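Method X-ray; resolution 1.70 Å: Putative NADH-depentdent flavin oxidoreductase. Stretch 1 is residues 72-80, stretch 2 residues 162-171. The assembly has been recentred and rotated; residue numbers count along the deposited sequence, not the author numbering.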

# COMPACT_ATOMS: atom_id res chain seq x y z
N GLY D 72 19.03 2.66 8.89
CA GLY D 72 19.85 2.95 10.05
C GLY D 72 19.19 3.96 10.97
O GLY D 72 18.28 4.68 10.58
N LEU D 73 19.66 3.98 12.20
CA LEU D 73 19.28 5.03 13.15
C LEU D 73 20.48 5.46 13.97
O LEU D 73 20.49 5.33 15.22
CB LEU D 73 18.14 4.53 14.01
CG LEU D 73 17.39 5.59 14.79
CD1 LEU D 73 16.95 6.76 13.89
CD2 LEU D 73 16.22 4.97 15.53
N TYR D 74 21.49 5.93 13.26
CA TYR D 74 22.80 6.15 13.85
C TYR D 74 23.31 7.57 13.70
O TYR D 74 24.46 7.87 14.08
CB TYR D 74 23.81 5.07 13.37
CG TYR D 74 23.94 4.87 11.85
CD1 TYR D 74 24.48 5.85 11.03
CD2 TYR D 74 23.55 3.68 11.25
CE1 TYR D 74 24.62 5.66 9.64
CE2 TYR D 74 23.71 3.45 9.88
CZ TYR D 74 24.24 4.44 9.07
OH TYR D 74 24.37 4.21 7.72
N ASN D 75 22.45 8.46 13.22
CA ASN D 75 22.79 9.88 13.13
C ASN D 75 21.51 10.70 13.01
O ASN D 75 20.43 10.14 12.80
CB ASN D 75 23.77 10.16 12.00
CG ASN D 75 23.22 9.91 10.64
OD1 ASN D 75 22.06 10.14 10.37
ND2 ASN D 75 24.08 9.45 9.73
N ASP D 76 21.63 12.01 13.12
CA ASP D 76 20.47 12.88 13.04
C ASP D 76 19.69 12.75 11.72
O ASP D 76 18.46 12.84 11.71
CB ASP D 76 20.91 14.35 13.21
CG ASP D 76 21.31 14.70 14.62
OD1 ASP D 76 21.25 13.87 15.54
OD2 ASP D 76 21.74 15.84 14.82
N ALA D 77 20.39 12.58 10.60
CA ALA D 77 19.73 12.51 9.30
C ALA D 77 18.87 11.26 9.27
O ALA D 77 17.73 11.29 8.82
CB ALA D 77 20.73 12.48 8.18
N ASN D 78 19.43 10.15 9.73
CA ASN D 78 18.66 8.89 9.81
C ASN D 78 17.38 9.12 10.59
O ASN D 78 16.28 8.67 10.20
CB ASN D 78 19.41 7.78 10.56
CG ASN D 78 20.58 7.16 9.84
OD1 ASN D 78 21.23 6.30 10.45
ND2 ASN D 78 20.86 7.52 8.56
N GLU D 79 17.51 9.82 11.70
CA GLU D 79 16.37 10.09 12.60
C GLU D 79 15.31 10.94 11.91
O GLU D 79 14.13 10.59 11.94
CB GLU D 79 16.81 10.74 13.91
CG GLU D 79 15.67 10.87 14.95
CD GLU D 79 16.19 11.40 16.27
OE1 GLU D 79 17.45 11.35 16.53
OE2 GLU D 79 15.35 11.89 17.06
N ALA D 80 15.72 12.02 11.30
CA ALA D 80 14.80 12.87 10.55
C ALA D 80 14.07 12.13 9.42
O ALA D 80 12.88 12.32 9.26
CB ALA D 80 15.50 14.12 9.97
N ALA D 162 22.21 4.56 22.01
CA ALA D 162 21.98 5.80 21.28
C ALA D 162 20.79 5.63 20.35
O ALA D 162 19.90 6.50 20.29
CB ALA D 162 23.21 6.28 20.53
N ALA D 163 20.75 4.52 19.65
CA ALA D 163 19.64 4.24 18.71
C ALA D 163 18.32 4.06 19.44
O ALA D 163 17.28 4.52 18.96
CB ALA D 163 19.96 3.02 17.85
N ALA D 164 18.32 3.44 20.60
CA ALA D 164 17.13 3.31 21.40
C ALA D 164 16.57 4.68 21.86
O ALA D 164 15.37 4.87 21.84
CB ALA D 164 17.41 2.45 22.60
N LYS D 165 17.46 5.61 22.20
CA LYS D 165 17.04 6.96 22.57
C LYS D 165 16.46 7.71 21.38
O LYS D 165 15.49 8.46 21.54
CB LYS D 165 18.19 7.73 23.20
CG LYS D 165 18.57 7.19 24.58
CD LYS D 165 19.79 7.91 25.09
CE LYS D 165 20.26 7.45 26.46
NZ LYS D 165 21.52 8.17 26.83
N ARG D 166 17.06 7.53 20.20
CA ARG D 166 16.50 8.15 18.99
C ARG D 166 15.12 7.60 18.69
O ARG D 166 14.20 8.37 18.37
CB ARG D 166 17.41 7.98 17.79
CG ARG D 166 18.75 8.67 17.91
CD ARG D 166 19.47 8.53 16.60
NE ARG D 166 20.84 9.05 16.63
CZ ARG D 166 21.18 10.32 16.44
NH1 ARG D 166 20.25 11.24 16.20
NH2 ARG D 166 22.47 10.68 16.48
N ALA D 167 14.97 6.28 18.84
CA ALA D 167 13.67 5.64 18.62
C ALA D 167 12.63 6.20 19.60
O ALA D 167 11.50 6.49 19.20
CB ALA D 167 13.79 4.13 18.70
N ALA D 168 13.00 6.36 20.86
CA ALA D 168 12.08 6.91 21.86
C ALA D 168 11.65 8.34 21.47
O ALA D 168 10.47 8.69 21.55
CB ALA D 168 12.72 6.89 23.25
N ARG D 169 12.62 9.14 21.04
CA ARG D 169 12.35 10.55 20.63
C ARG D 169 11.45 10.65 19.38
O ARG D 169 10.66 11.57 19.25
CB ARG D 169 13.67 11.23 20.32
CG ARG D 169 13.56 12.72 20.08
CD ARG D 169 14.87 13.43 20.38
NE ARG D 169 15.96 12.90 19.59
CZ ARG D 169 17.26 13.02 19.87
NH1 ARG D 169 17.67 13.69 20.93
NH2 ARG D 169 18.16 12.50 19.06
N LEU D 170 11.52 9.64 18.53
CA LEU D 170 10.62 9.52 17.38
C LEU D 170 9.23 9.07 17.75
O LEU D 170 8.34 9.04 16.89
CB LEU D 170 11.24 8.53 16.36
CG LEU D 170 12.46 9.02 15.58
CD1 LEU D 170 13.02 7.97 14.61
CD2 LEU D 170 12.13 10.25 14.78
N GLY D 171 9.01 8.69 19.01
CA GLY D 171 7.71 8.21 19.41
C GLY D 171 7.51 6.75 19.02
O GLY D 171 6.38 6.26 19.10
O HOH W 1 21.97 6.55 17.26

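Two arginines of one helix meet two acids at the start of another, and a small apolar patch lies beside them. The axes of the two helices run at 34° to each other and come no closer than 10.7 Å. That gap is wide enough for long side chains to fill. Together the stretches bury 461 Å².

Arg166 is the centre of the contact. Its chi1 is m, and chi2 and chi3 are both t, so the chain extends and carries the guanidinium to the N-terminal end of the helix that begins at Asp76. There Arg166 NH1 donates to Asp76 OD1 at 2.9 Å and to Glu79 OE1 at 2.8 Å. Both pairs are salt bridges. The CA of Asn75 and the N of Asp76 lie over one face of the guanidinium, while Glu79 OE1 sits at its edge. Arg166 NE is served by water 1, which accepts from it at 2.8 Å and donates to Leu73 O at 2.8 Å. The water thus ties the side chain to the loop backbone.

Glu79 points toward the other helix. With chi1 and chi2 both t, its carboxylate reaches both arginines, and OE1 is shared by them. Glu79 OE1 takes a second hydrogen bond, from Arg169 NH2 at 2.9 Å, and Glu79 OE2 accepts from Arg169 NE at 2.8 Å. Arg169 therefore grips the carboxylate with two nitrogens. Its chi1 and chi2 are t, but chi3 turns to p, and the guanidinium presents its edge to the acid. Asp76 has a sideways CB, and its m chi1 brings OD1 within reach of Arg166.

Leu73 supplies the buried apolar part. It points toward the helix with chi1 t and chi2 p. Leu73 CD2 lies 4.1 Å from Ala167 CB, and Leu73 CD1 lies 4.2 Å from Leu170 CD1. Small alanines suit this surface: Ala163 CB is 3.5 Å from Leu73 O, so the loop backbone packs directly on the helix. Leu170, with chi1 m and chi2 t, also meets the aliphatic part of Glu79, with its CD2 3.6 Å from Glu79 CG.

The loop is held in shape from within. Asn75, chi1 p, caps the helix: its OD1 accepts from Asn78 N at 2.7 Å. The side chain of Asn78, chi1 m, holds the loop in turn: its OD1 accepts from Tyr74 N at 2.8 Å. Asn75 N is buried without a partner. In the second stretch, just after its helix, Gly171 adopts positive phi in a Schellman motif, where a CB would jam against the preceding carbonyl O.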